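Putative lipoprotein (Bacteroides thetaiotaomicron, PDB 4Q1Z) is of unknown function but is a two-domain, strand-rich DUF4876 family protein, probably carried as a lipoprotein on the bacterial cell envelope. Local coordinates at residues Thr26-Thr31 / Ser67-Asp72; Gly60-Thr65 / Ala87-His92; Glu112-Gly117 / Asp129-Ile134; Asp145-Ala150 / Trp179-Asn184; Pro162-Ala167 / Met285-Leu290. All blocks are in the same frame, centred on the assembly; numbering follows the deposited sequence.

How the contacts relate
Two sheets carry four of the five contacts. Contacts 1 and 2 lie in the seven-stranded sheet near the start of the chain, share strand 60-72 and have centres about 23 Å apart; their segments alternate along the sequence. Contacts 3 and 4 follow in the eleven-stranded sheet, centres about 18 Å apart, and touch where Tyr132 CG lies 3.8 Å from Phe149 CE2. Contact 5 ties a loop to the edge of a small three-stranded sheet; its segments alternate with those of contact 4, nearest atoms about 10 Å away. Contacts 2 and 5 have centres about 64 Å apart, consistent with an elongated two-domain molecule, each domain with its own large sheet.

Contact 1. Residues Thr26-Thr31 / Ser67-Asp72; sequences TLKDLT and SGTAID
Ser67 O is gripped twice by Thr31: the backbone N binds it at 2.9 Å and OG1 at 3.3 Å, the two donors arriving from opposite faces of the carbonyl plane. OG1 gets there because chi1 of 47° sets it between the backbone N and the carbonyl carbon. An alanine at Thr31 would probably leave Ser67 O with the backbone bond alone across this pair, its second donor lost. Segments 26-28 and 67-72 run antiparallel, 151° between their directions, and the register slips by one residue between Lys28 and Thr31, a beta bulge. Before the slip, Lys28 N and Thr69 O pair at 2.7 Å, and Thr69 N returns the bond to Lys28 O. Gly68 fits the bulge because a CB there would clash with Leu30 CA. Leu30 CD1 lies 3.6 Å from Ser67 O, while Leu27 CD2 meets Ala70 CB at 4.0 Å. On the other face, Lys28 CB touches Ile71 CD1 at 4.0 Å. The Lys28 chain then leads away, and NZ forms a salt bridge with Asp140 and a weak one with Asp29 OD2. Strand 60-72 lies between strands 24-35 and 77-89, and Ile80 of the latter packs against Leu27, Leu30 and Ala70.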
# COMPACT_ATOMS: atom_id res chain seq x y z
N THR A 26 -5.13 -6.78 20.81
CA THR A 26 -4.28 -7.97 20.64
C THR A 26 -2.81 -7.62 20.71
O THR A 26 -2.41 -6.56 20.24
CB THR A 26 -4.53 -8.64 19.25
OG1 THR A 26 -5.87 -8.45 18.79
CG2 THR A 26 -4.15 -10.11 19.20
N LEU A 27 -1.99 -8.56 21.23
CA LEU A 27 -0.54 -8.49 21.20
C LEU A 27 -0.08 -9.69 20.34
O LEU A 27 -0.02 -10.84 20.81
CB LEU A 27 0.09 -8.45 22.61
CG LEU A 27 -0.18 -7.20 23.43
CD1 LEU A 27 0.26 -7.40 24.83
CD2 LEU A 27 0.48 -5.98 22.83
N LYS A 28 0.16 -9.41 19.04
CA LYS A 28 0.52 -10.37 17.99
C LYS A 28 2.05 -10.50 17.78
O LYS A 28 2.74 -9.49 17.61
CB LYS A 28 -0.17 -9.94 16.68
CG LYS A 28 0.18 -10.79 15.47
CD LYS A 28 -0.40 -10.21 14.18
CE LYS A 28 0.19 -10.88 12.96
NZ LYS A 28 -0.04 -12.35 12.93
N ASP A 29 2.56 -11.75 17.78
CA ASP A 29 3.96 -12.14 17.54
C ASP A 29 4.97 -11.33 18.45
O ASP A 29 6.14 -11.11 18.08
CB ASP A 29 4.31 -11.99 16.03
CG ASP A 29 3.36 -12.69 15.03
OD1 ASP A 29 2.90 -13.83 15.34
OD2 ASP A 29 3.13 -12.13 13.93
N LEU A 30 4.51 -10.98 19.67
CA LEU A 30 5.26 -10.20 20.65
C LEU A 30 6.23 -11.08 21.44
O LEU A 30 5.84 -12.10 22.00
CB LEU A 30 4.29 -9.42 21.58
CG LEU A 30 4.87 -8.41 22.57
CD1 LEU A 30 5.55 -7.27 21.86
CD2 LEU A 30 3.79 -7.86 23.47
N THR A 31 7.50 -10.65 21.49
CA THR A 31 8.56 -11.36 22.18
C THR A 31 9.42 -10.46 23.06
O THR A 31 9.56 -9.25 22.82
CB THR A 31 9.46 -12.10 21.19
OG1 THR A 31 9.82 -11.21 20.12
CG2 THR A 31 8.84 -13.40 20.66
N SER A 67 9.72 -6.69 20.95
CA SER A 67 9.29 -6.50 19.56
C SER A 67 8.08 -7.38 19.23
O SER A 67 8.01 -8.55 19.62
CB SER A 67 10.43 -6.80 18.59
OG SER A 67 10.06 -6.48 17.25
N GLY A 68 7.15 -6.79 18.50
CA GLY A 68 5.91 -7.43 18.11
C GLY A 68 4.93 -6.43 17.56
O GLY A 68 5.31 -5.30 17.23
N THR A 69 3.66 -6.84 17.49
CA THR A 69 2.58 -6.04 16.91
C THR A 69 1.39 -5.94 17.86
O THR A 69 0.98 -6.92 18.47
CB THR A 69 2.19 -6.61 15.51
OG1 THR A 69 3.22 -6.26 14.59
CG2 THR A 69 0.88 -6.06 14.95
N ALA A 70 0.82 -4.72 17.96
CA ALA A 70 -0.39 -4.46 18.72
C ALA A 70 -1.47 -4.01 17.75
O ALA A 70 -1.18 -3.26 16.82
CB ALA A 70 -0.14 -3.42 19.78
N ILE A 71 -2.68 -4.52 17.93
CA ILE A 71 -3.86 -4.15 17.14
C ILE A 71 -4.81 -3.47 18.12
O ILE A 71 -5.09 -4.05 19.17
CB ILE A 71 -4.49 -5.36 16.38
CG1 ILE A 71 -3.55 -5.86 15.27
CG2 ILE A 71 -5.84 -4.98 15.76
CD1 ILE A 71 -2.65 -6.98 15.67
N ASP A 72 -5.26 -2.24 17.83
CA ASP A 72 -6.15 -1.55 18.76
C ASP A 72 -7.62 -1.92 18.47
O ASP A 72 -7.89 -2.75 17.59
CB ASP A 72 -5.89 -0.02 18.84
CG ASP A 72 -6.36 0.93 17.74
OD1 ASP A 72 -7.00 0.47 16.77
OD2 ASP A 72 -6.11 2.15 17.88

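Contact 2. Residues Gly60-Thr65 / Ala87-His92; sequences GIYSVT and AALFKH
Gly60 and Leu89 pair across the open end of a beta hairpin made by strands 60-72 and 77-89, remote from its turn. The bond from Gly60 N to Leu89 O is short, 2.7 Å, and nearly straight, with 168° at the hydrogen; the return bond from Leu89 N to Gly60 O is more bent, at 137°. Two residues further in, Ala87 N donates to Tyr62 O, and the reverse bond from Tyr62 N to Ala87 O is weak. Between these pairs Ile61 faces Ala88, and Ile61 CA directs its hydrogen at Ala87 O.

The Leu89 side chain can be followed outward. Leu89 CB sits 3.3 Å from Gly60 O, and Leu89 CG is farther, 4.2 Å from the same oxygen. Leu89 CD1 finally meets Tyr62 CD1 at 3.6 Å, close to the ring plane and therefore at the ring edge, the two side chains crossing at about a right angle. CD1 also approaches Tyr62 N and CB. Phe34 of strand 24-35 touches Leu89 as well, and the hydroxyl of Tyr62 is hydrogen-bonded to Ile58 O.

Phe90, just past the strand, folds back over the glycine. Gly60 O lies over one face of its ring, offset toward the rim, and Phe90 CE1 comes 3.6 Å from Gly60 CA. At the ring's far end, Phe90 CZ meets Ile61 CG2 at 3.7 Å.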
# COMPACT_ATOMS: atom_id res chain seq x y z
N GLY A 60 22.91 -12.25 35.78
CA GLY A 60 23.89 -11.46 35.04
C GLY A 60 23.30 -10.18 34.49
O GLY A 60 22.15 -9.84 34.80
N ILE A 61 24.07 -9.44 33.67
CA ILE A 61 23.56 -8.21 33.05
C ILE A 61 23.25 -8.52 31.58
O ILE A 61 24.12 -8.98 30.85
CB ILE A 61 24.43 -6.93 33.26
CG1 ILE A 61 25.85 -7.02 32.64
CG2 ILE A 61 24.49 -6.52 34.74
CD1 ILE A 61 25.99 -6.15 31.37
N TYR A 62 21.98 -8.33 31.19
CA TYR A 62 21.50 -8.63 29.83
C TYR A 62 20.95 -7.40 29.14
O TYR A 62 20.48 -6.47 29.80
CB TYR A 62 20.36 -9.68 29.89
CG TYR A 62 20.75 -11.06 30.36
CD1 TYR A 62 20.69 -11.40 31.71
CD2 TYR A 62 21.08 -12.06 29.45
CE1 TYR A 62 21.01 -12.69 32.14
CE2 TYR A 62 21.40 -13.35 29.87
CZ TYR A 62 21.36 -13.66 31.22
OH TYR A 62 21.67 -14.93 31.65
N SER A 63 20.95 -7.42 27.80
CA SER A 63 20.31 -6.39 26.97
C SER A 63 18.95 -6.98 26.56
O SER A 63 18.89 -7.96 25.81
CB SER A 63 21.19 -5.99 25.78
OG SER A 63 21.55 -4.62 25.86
N VAL A 64 17.88 -6.44 27.16
CA VAL A 64 16.51 -6.94 26.97
C VAL A 64 15.81 -6.13 25.89
O VAL A 64 15.81 -4.90 25.94
CB VAL A 64 15.75 -6.92 28.32
CG1 VAL A 64 14.38 -7.58 28.20
CG2 VAL A 64 16.57 -7.58 29.42
N THR A 65 15.24 -6.83 24.89
CA THR A 65 14.53 -6.20 23.76
C THR A 65 13.12 -6.77 23.61
O THR A 65 12.92 -7.98 23.75
CB THR A 65 15.33 -6.35 22.46
OG1 THR A 65 15.83 -7.68 22.39
CG2 THR A 65 16.50 -5.40 22.37
N ALA A 87 20.56 -4.36 31.92
CA ALA A 87 19.74 -4.45 33.13
C ALA A 87 20.43 -5.36 34.16
O ALA A 87 21.09 -6.33 33.77
CB ALA A 87 18.36 -4.99 32.78
N ALA A 88 20.32 -5.04 35.47
CA ALA A 88 20.95 -5.81 36.55
C ALA A 88 20.03 -6.92 37.04
O ALA A 88 19.23 -6.71 37.95
CB ALA A 88 21.35 -4.89 37.70
N LEU A 89 20.15 -8.10 36.41
CA LEU A 89 19.33 -9.27 36.73
C LEU A 89 20.11 -10.21 37.64
O LEU A 89 20.98 -10.94 37.17
CB LEU A 89 18.89 -10.00 35.43
CG LEU A 89 18.05 -9.22 34.42
CD1 LEU A 89 18.90 -8.71 33.29
CD2 LEU A 89 17.01 -10.12 33.80
N PHE A 90 19.84 -10.17 38.96
CA PHE A 90 20.56 -11.02 39.92
C PHE A 90 19.63 -11.64 40.97
O PHE A 90 19.77 -12.83 41.26
CB PHE A 90 21.69 -10.25 40.61
CG PHE A 90 22.71 -9.63 39.67
CD1 PHE A 90 23.65 -10.41 39.02
CD2 PHE A 90 22.71 -8.25 39.43
CE1 PHE A 90 24.59 -9.84 38.16
CE2 PHE A 90 23.65 -7.68 38.57
CZ PHE A 90 24.57 -8.48 37.93
N LYS A 91 18.69 -10.85 41.51
CA LYS A 91 17.72 -11.29 42.51
C LYS A 91 16.57 -12.13 41.88
O LYS A 91 16.48 -12.28 40.66
CB LYS A 91 17.15 -10.08 43.28
N HIS A 92 15.71 -12.68 42.75
CA HIS A 92 14.56 -13.51 42.40
C HIS A 92 13.41 -13.17 43.38
O HIS A 92 13.55 -13.41 44.58
CB HIS A 92 14.97 -15.00 42.45
CG HIS A 92 13.85 -15.98 42.29
ND1 HIS A 92 13.79 -16.83 41.20
CD2 HIS A 92 12.82 -16.28 43.13
CE1 HIS A 92 12.72 -17.59 41.40
NE2 HIS A 92 12.10 -17.28 42.53

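Contact 3. Residues Glu112-Gly117 / Asp129-Ile134; sequences EIYYCG and DQFYEI
Tyr114 and Phe131 form a hydrogen-bonded pair of the antiparallel neighbours 108-114 and 131-136 inside the eleven-stranded sheet. Tyr114 N reaches Phe131 O at 3.0 Å in an almost straight bond. Their side chains lie on one face and cross at about a right angle: Phe131 CE2 comes 3.5 Å from Tyr114 CB, while Phe131 CD2 meets the Tyr114 ring at the edge. Chi1 of Phe131, 81°, sets CG between the backbone N and the carbonyl carbon, and from there the ring reaches Tyr114. Phe131 CZ touches Glu112 CG at 4.0 Å. On the opposite face Ile113 CG2 packs on Tyr132 CD2.

Tyr114, with CG anti to its backbone N (chi1 170°), carries its ring to Asp129. Tyr114 OH donates to Asp129 OD2 at 2.6 Å from above the carboxylate plane, ring and carboxylate turned 63° apart. Ser118 and Ser214 also bond to OD2, so three hydroxyls converge there. Water 2 sits over the Tyr114 ring centre and joins Gly117 N to Asp129 OD1. At the far end water 1 lies within hydrogen-bonding distance of Glu112 OE1 and Glu133 OE1; Arg388 pairs with Glu112 OE2, and Lys111 and Ser195 hold Glu133 OE2, which probably eases the carboxylates' repulsion. Just before strand 131-136, Gln130 is extended beyond CG, and its NE2 donates to a lone pair of Tyr115 O at 2.8 Å, the acceptor in the amide plane.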
# COMPACT_ATOMS: atom_id res chain seq x y z
N GLU A 112 5.32 2.39 -4.75
CA GLU A 112 5.90 3.13 -5.85
C GLU A 112 4.88 3.17 -6.96
O GLU A 112 4.23 2.14 -7.20
CB GLU A 112 7.21 2.46 -6.31
CG GLU A 112 7.92 3.16 -7.47
CD GLU A 112 9.40 3.44 -7.27
OE1 GLU A 112 9.99 2.94 -6.28
OE2 GLU A 112 9.97 4.19 -8.10
N ILE A 113 4.74 4.34 -7.63
CA ILE A 113 3.82 4.57 -8.75
C ILE A 113 4.53 5.38 -9.86
O ILE A 113 5.15 6.42 -9.59
CB ILE A 113 2.48 5.28 -8.29
CG1 ILE A 113 1.77 4.51 -7.14
CG2 ILE A 113 1.54 5.50 -9.49
CD1 ILE A 113 0.59 5.26 -6.43
N TYR A 114 4.42 4.90 -11.13
CA TYR A 114 4.98 5.59 -12.29
C TYR A 114 3.86 5.73 -13.31
O TYR A 114 3.30 4.72 -13.72
CB TYR A 114 6.21 4.87 -12.81
CG TYR A 114 6.73 5.36 -14.15
CD1 TYR A 114 6.98 6.72 -14.37
CD2 TYR A 114 7.04 4.47 -15.16
CE1 TYR A 114 7.50 7.17 -15.58
CE2 TYR A 114 7.55 4.91 -16.38
CZ TYR A 114 7.76 6.26 -16.59
OH TYR A 114 8.25 6.68 -17.80
N TYR A 115 3.49 6.98 -13.67
CA TYR A 115 2.32 7.27 -14.52
C TYR A 115 2.49 8.28 -15.67
O TYR A 115 1.59 8.37 -16.52
CB TYR A 115 1.19 7.85 -13.62
CG TYR A 115 1.55 9.12 -12.85
CD1 TYR A 115 1.51 10.37 -13.47
CD2 TYR A 115 1.89 9.07 -11.50
CE1 TYR A 115 1.89 11.52 -12.80
CE2 TYR A 115 2.23 10.23 -10.80
CZ TYR A 115 2.22 11.46 -11.45
OH TYR A 115 2.54 12.63 -10.79
N CYS A 116 3.54 9.11 -15.67
CA CYS A 116 3.59 10.24 -16.61
C CYS A 116 4.09 9.89 -18.03
O CYS A 116 4.07 10.76 -18.93
CB CYS A 116 4.37 11.40 -16.01
SG CYS A 116 6.15 11.11 -15.93
N GLY A 117 4.51 8.65 -18.24
CA GLY A 117 5.06 8.28 -19.53
C GLY A 117 6.49 8.78 -19.68
O GLY A 117 7.03 9.44 -18.79
N ASP A 129 4.46 2.51 -20.19
CA ASP A 129 5.37 2.03 -19.14
C ASP A 129 4.76 2.18 -17.70
O ASP A 129 5.41 1.79 -16.73
CB ASP A 129 6.76 2.70 -19.25
CG ASP A 129 6.77 4.21 -19.42
OD1 ASP A 129 5.69 4.84 -19.30
OD2 ASP A 129 7.88 4.77 -19.58
N GLN A 130 3.50 2.68 -17.58
CA GLN A 130 2.79 2.87 -16.31
C GLN A 130 2.78 1.61 -15.42
O GLN A 130 2.52 0.51 -15.92
CB GLN A 130 1.32 3.31 -16.55
CG GLN A 130 1.16 4.67 -17.20
CD GLN A 130 -0.28 5.17 -17.18
OE1 GLN A 130 -1.24 4.43 -17.42
NE2 GLN A 130 -0.44 6.47 -16.95
N PHE A 131 3.04 1.76 -14.12
CA PHE A 131 3.01 0.66 -13.16
C PHE A 131 2.70 1.19 -11.74
O PHE A 131 2.90 2.38 -11.44
CB PHE A 131 4.30 -0.20 -13.18
CG PHE A 131 5.49 0.34 -12.43
CD1 PHE A 131 5.68 0.03 -11.08
CD2 PHE A 131 6.41 1.18 -13.05
CE1 PHE A 131 6.79 0.54 -10.38
CE2 PHE A 131 7.52 1.67 -12.36
CZ PHE A 131 7.71 1.33 -11.03
N TYR A 132 2.20 0.28 -10.89
CA TYR A 132 1.73 0.45 -9.51
C TYR A 132 2.28 -0.67 -8.69
O TYR A 132 2.01 -1.83 -9.01
CB TYR A 132 0.16 0.41 -9.47
CG TYR A 132 -0.49 1.26 -10.53
CD1 TYR A 132 -0.78 0.73 -11.79
CD2 TYR A 132 -0.74 2.61 -10.32
CE1 TYR A 132 -1.32 1.53 -12.80
CE2 TYR A 132 -1.27 3.42 -11.32
CZ TYR A 132 -1.57 2.87 -12.56
OH TYR A 132 -2.13 3.65 -13.54
N GLU A 133 3.11 -0.36 -7.70
CA GLU A 133 3.71 -1.38 -6.85
C GLU A 133 3.08 -1.28 -5.46
O GLU A 133 3.12 -0.24 -4.83
CB GLU A 133 5.23 -1.25 -6.82
CG GLU A 133 5.91 -2.29 -5.96
CD GLU A 133 7.43 -2.31 -6.01
OE1 GLU A 133 8.01 -1.84 -7.02
OE2 GLU A 133 8.04 -2.78 -5.03
N ILE A 134 2.44 -2.37 -5.05
CA ILE A 134 1.69 -2.66 -3.82
C ILE A 134 2.61 -3.45 -2.90
O ILE A 134 3.26 -4.37 -3.37
CB ILE A 134 0.41 -3.44 -4.28
CG1 ILE A 134 -0.61 -2.51 -4.92
CG2 ILE A 134 -0.23 -4.35 -3.24
CD1 ILE A 134 -0.75 -1.22 -4.14
O HOH W 1 9.72 0.10 -5.92
O HOH W 2 4.45 5.92 -17.04

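Contact 4. Residues Asp145-Ala150 / Trp179-Asn184; sequences DGIYFA and WKFPGN
Phe149 and Trp179 are an antiparallel hydrogen-bonded pair of strands 148-152 and 177-180 in the eleven-stranded sheet. Each N bonds to the other's O at 2.8 Å, with 170° at the hydrogen. The side chains of Phe149, Trp179 and Phe181 are buried, and rings of Phe225, Tyr257 and His242 pack around Trp179. Phe181 N continues the pairing to Ile147 O, and Phe181 CD2 lies 3.3 Å from Ile147 O, which sits at the ring edge. The face with Tyr148 and Lys180 is partly exposed and holds water. Their side chains run side by side, Tyr148 CD2 3.7 Å from Lys180 CB. Water 4 bonds to Tyr148 OH at 2.9 Å and weakly to Lys180 NZ. An alanine at Tyr148 would probably leave the Lys180 chain freer to turn and water 4 without its phenol partner. Outside the paired strands, the Gly146 N bond to Phe181 O is weak; the Asp145 carboxylate takes backbone N-H bonds, Tyr188 on OD1, Gly185 and Glu187 on OD2, and Asp145 OD2 lies 3.4 Å from Gly183 CA.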
# COMPACT_ATOMS: atom_id res chain seq x y z
N ASP A 145 -6.32 -11.84 -3.30
CA ASP A 145 -7.50 -12.34 -4.01
C ASP A 145 -8.73 -11.43 -3.85
O ASP A 145 -9.15 -11.14 -2.73
CB ASP A 145 -7.85 -13.75 -3.52
CG ASP A 145 -6.71 -14.72 -3.62
OD1 ASP A 145 -5.60 -14.38 -3.17
OD2 ASP A 145 -6.93 -15.83 -4.15
N GLY A 146 -9.29 -11.01 -4.97
CA GLY A 146 -10.50 -10.20 -5.01
C GLY A 146 -10.44 -8.78 -4.49
O GLY A 146 -11.50 -8.15 -4.37
N ILE A 147 -9.23 -8.28 -4.14
CA ILE A 147 -9.03 -6.89 -3.71
C ILE A 147 -9.19 -6.06 -4.99
O ILE A 147 -8.81 -6.51 -6.07
CB ILE A 147 -7.68 -6.68 -2.98
CG1 ILE A 147 -7.78 -7.19 -1.52
CG2 ILE A 147 -7.26 -5.20 -2.99
CD1 ILE A 147 -6.51 -7.24 -0.80
N TYR A 148 -9.83 -4.89 -4.86
CA TYR A 148 -10.12 -4.00 -5.97
C TYR A 148 -9.09 -2.92 -6.13
O TYR A 148 -8.46 -2.51 -5.16
CB TYR A 148 -11.48 -3.35 -5.77
CG TYR A 148 -12.63 -4.32 -5.83
CD1 TYR A 148 -13.07 -4.97 -4.68
CD2 TYR A 148 -13.28 -4.58 -7.03
CE1 TYR A 148 -14.13 -5.88 -4.74
CE2 TYR A 148 -14.33 -5.49 -7.10
CZ TYR A 148 -14.76 -6.14 -5.94
OH TYR A 148 -15.79 -7.04 -6.00
N PHE A 149 -8.96 -2.43 -7.37
CA PHE A 149 -8.13 -1.33 -7.82
C PHE A 149 -8.99 -0.42 -8.64
O PHE A 149 -9.63 -0.89 -9.58
CB PHE A 149 -6.93 -1.84 -8.67
CG PHE A 149 -6.02 -0.74 -9.17
CD1 PHE A 149 -6.42 0.11 -10.21
CD2 PHE A 149 -4.76 -0.56 -8.62
CE1 PHE A 149 -5.62 1.17 -10.63
CE2 PHE A 149 -3.92 0.47 -9.07
CZ PHE A 149 -4.36 1.33 -10.07
N ALA A 150 -8.95 0.89 -8.35
CA ALA A 150 -9.67 1.89 -9.12
C ALA A 150 -8.90 3.22 -9.24
O ALA A 150 -8.07 3.56 -8.38
CB ALA A 150 -11.04 2.16 -8.47
N TRP A 179 -11.07 -2.50 -11.30
CA TRP A 179 -10.49 -3.82 -11.56
C TRP A 179 -10.44 -4.56 -10.24
O TRP A 179 -10.56 -3.94 -9.17
CB TRP A 179 -9.06 -3.72 -12.15
CG TRP A 179 -8.92 -2.95 -13.42
CD1 TRP A 179 -8.75 -1.60 -13.54
CD2 TRP A 179 -8.83 -3.49 -14.74
NE1 TRP A 179 -8.64 -1.26 -14.87
CE2 TRP A 179 -8.63 -2.41 -15.63
CE3 TRP A 179 -8.90 -4.80 -15.27
CZ2 TRP A 179 -8.46 -2.60 -17.01
CZ3 TRP A 179 -8.81 -4.97 -16.65
CH2 TRP A 179 -8.58 -3.88 -17.50
N LYS A 180 -10.24 -5.88 -10.30
CA LYS A 180 -10.02 -6.69 -9.10
C LYS A 180 -8.98 -7.75 -9.38
O LYS A 180 -8.73 -8.12 -10.53
CB LYS A 180 -11.32 -7.29 -8.50
CG LYS A 180 -11.94 -8.48 -9.21
CD LYS A 180 -13.12 -8.95 -8.39
CE LYS A 180 -13.98 -9.92 -9.15
NZ LYS A 180 -15.07 -10.45 -8.29
N PHE A 181 -8.36 -8.24 -8.34
CA PHE A 181 -7.42 -9.32 -8.48
C PHE A 181 -8.23 -10.60 -8.68
O PHE A 181 -9.25 -10.76 -7.99
CB PHE A 181 -6.51 -9.43 -7.23
CG PHE A 181 -5.42 -8.39 -7.13
CD1 PHE A 181 -4.17 -8.61 -7.70
CD2 PHE A 181 -5.62 -7.21 -6.43
CE1 PHE A 181 -3.15 -7.66 -7.58
CE2 PHE A 181 -4.59 -6.26 -6.28
CZ PHE A 181 -3.37 -6.49 -6.89
N PRO A 182 -7.80 -11.53 -9.57
CA PRO A 182 -8.48 -12.84 -9.64
C PRO A 182 -8.16 -13.69 -8.38
O PRO A 182 -7.52 -13.20 -7.44
CB PRO A 182 -7.91 -13.46 -10.92
CG PRO A 182 -6.57 -12.85 -11.07
CD PRO A 182 -6.61 -11.48 -10.45
N GLY A 183 -8.60 -14.94 -8.35
CA GLY A 183 -8.33 -15.83 -7.22
C GLY A 183 -9.55 -16.17 -6.38
O GLY A 183 -10.42 -15.33 -6.16
N ASN A 184 -9.58 -17.42 -5.88
CA ASN A 184 -10.66 -18.03 -5.09
C ASN A 184 -10.71 -17.50 -3.64
O ASN A 184 -11.74 -17.63 -2.98
CB ASN A 184 -10.53 -19.58 -5.08
CG ASN A 184 -9.48 -20.15 -4.12
OD1 ASN A 184 -8.35 -19.67 -4.00
ND2 ASN A 184 -9.85 -21.21 -3.41
O HOH W 3 -13.61 -9.50 -5.29
O HOH W 4 -17.14 -7.64 -8.55

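Contact 5. Residues Pro162-Ala167 / Met285-Leu290; sequences PIWPEA and MKTTDL
The loop between strands 148-152 and 172-175 lies against the residues that follow edge strand 286-287, where Ile163 meets both Asp289 and Leu290. Ile163 N donates to Asp289 OD1 at 3.0 Å, from above the carboxylate plane, and Ile163 O accepts from Leu290 N at 2.8 Å with 154° at the hydrogen. Asp289 CG is anti to its backbone N (chi1 178°), and beyond it Asp289 OD2 comes 3.3 Å from Pro162 CB. Ser291 also bonds to OD1. Strand 286-287 borders a three-stranded antiparallel sheet with 299-303 and 172-175, and Tyr174 of the latter stacks on Trp164. One face of the indole takes Pro162 CB, offset toward the rim; at the edge Trp164 CZ3 lies 3.5 Å from Thr288 O. Thr287 CG2 approaches Trp164 CE3 at 3.8 Å, the two side chains crossing at about a right angle. Thr287 and Pro165 meet tip to tip, Thr287 OG1 3.4 Å from Pro165 CG, while OG1 donates to a lone pair of Thr288 O. Leu290 CD1 rests 3.6 Å from Pro165 N.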
# COMPACT_ATOMS: atom_id res chain seq x y z
N PRO A 162 -17.55 18.23 -9.60
CA PRO A 162 -18.72 17.36 -9.81
C PRO A 162 -19.71 17.50 -8.66
O PRO A 162 -19.31 17.82 -7.54
CB PRO A 162 -18.10 15.95 -9.84
CG PRO A 162 -16.63 16.15 -10.04
CD PRO A 162 -16.35 17.42 -9.31
N ILE A 163 -21.01 17.31 -8.95
CA ILE A 163 -22.06 17.33 -7.94
C ILE A 163 -22.53 15.89 -7.83
O ILE A 163 -22.92 15.29 -8.84
CB ILE A 163 -23.22 18.34 -8.20
CG1 ILE A 163 -22.68 19.79 -8.35
CG2 ILE A 163 -24.26 18.27 -7.07
CD1 ILE A 163 -23.61 20.74 -9.09
N TRP A 164 -22.42 15.33 -6.63
CA TRP A 164 -22.79 13.95 -6.37
C TRP A 164 -24.14 13.89 -5.64
O TRP A 164 -24.57 14.92 -5.09
CB TRP A 164 -21.67 13.26 -5.58
CG TRP A 164 -20.34 13.24 -6.29
CD1 TRP A 164 -19.17 13.79 -5.85
CD2 TRP A 164 -20.06 12.68 -7.59
NE1 TRP A 164 -18.17 13.57 -6.77
CE2 TRP A 164 -18.69 12.90 -7.85
CE3 TRP A 164 -20.84 12.04 -8.56
CZ2 TRP A 164 -18.06 12.44 -9.01
CZ3 TRP A 164 -20.23 11.61 -9.73
CH2 TRP A 164 -18.86 11.81 -9.95
N PRO A 165 -24.89 12.75 -5.67
CA PRO A 165 -26.21 12.73 -5.00
C PRO A 165 -26.11 13.12 -3.52
O PRO A 165 -25.13 12.77 -2.84
CB PRO A 165 -26.69 11.29 -5.19
CG PRO A 165 -25.93 10.77 -6.35
CD PRO A 165 -24.59 11.44 -6.29
N GLU A 166 -27.10 13.91 -3.06
CA GLU A 166 -27.19 14.40 -1.69
C GLU A 166 -27.23 13.23 -0.70
O GLU A 166 -26.53 13.25 0.32
CB GLU A 166 -28.43 15.29 -1.54
N ALA A 167 -27.97 12.16 -1.07
CA ALA A 167 -28.15 10.92 -0.29
C ALA A 167 -26.84 10.18 0.02
O ALA A 167 -26.78 9.43 1.00
CB ALA A 167 -29.08 9.99 -1.04
N MSE A 285 -25.16 2.00 -6.19
CA MSE A 285 -23.69 1.99 -6.21
C MSE A 285 -23.11 2.68 -7.46
O MSE A 285 -21.90 2.63 -7.68
CB MSE A 285 -23.14 0.56 -6.07
CG MSE A 285 -23.04 0.08 -4.61
SE MSE A 285 -22.50 1.43 -3.24
CE MSE A 285 -24.04 1.41 -2.27
N LYS A 286 -23.96 3.32 -8.27
CA LYS A 286 -23.45 4.02 -9.44
C LYS A 286 -24.20 5.33 -9.66
O LYS A 286 -25.39 5.42 -9.33
CB LYS A 286 -23.46 3.15 -10.69
CG LYS A 286 -24.83 2.62 -11.11
CD LYS A 286 -24.78 2.32 -12.56
CE LYS A 286 -25.47 1.06 -12.88
NZ LYS A 286 -25.34 0.78 -14.34
N THR A 287 -23.51 6.35 -10.21
CA THR A 287 -24.12 7.67 -10.46
C THR A 287 -23.42 8.45 -11.59
O THR A 287 -22.23 8.26 -11.90
CB THR A 287 -24.10 8.52 -9.15
OG1 THR A 287 -24.72 9.79 -9.40
CG2 THR A 287 -22.67 8.75 -8.59
N THR A 288 -24.17 9.39 -12.16
CA THR A 288 -23.61 10.34 -13.12
C THR A 288 -23.16 11.58 -12.29
O THR A 288 -23.43 11.67 -11.08
CB THR A 288 -24.64 10.69 -14.24
OG1 THR A 288 -25.77 11.34 -13.69
CG2 THR A 288 -25.12 9.48 -15.02
N ASP A 289 -22.45 12.51 -12.93
CA ASP A 289 -22.10 13.79 -12.35
C ASP A 289 -23.36 14.61 -12.49
O ASP A 289 -23.83 14.81 -13.63
CB ASP A 289 -20.89 14.40 -13.08
CG ASP A 289 -20.45 15.76 -12.59
OD1 ASP A 289 -21.22 16.41 -11.84
OD2 ASP A 289 -19.33 16.17 -12.94
N LEU A 290 -23.99 14.99 -11.37
CA LEU A 290 -25.28 15.68 -11.43
C LEU A 290 -25.16 17.10 -11.94
O LEU A 290 -26.19 17.67 -12.30
CB LEU A 290 -26.00 15.63 -10.08
CG LEU A 290 -26.33 14.22 -9.55
CD1 LEU A 290 -26.97 14.28 -8.21
CD2 LEU A 290 -27.21 13.44 -10.51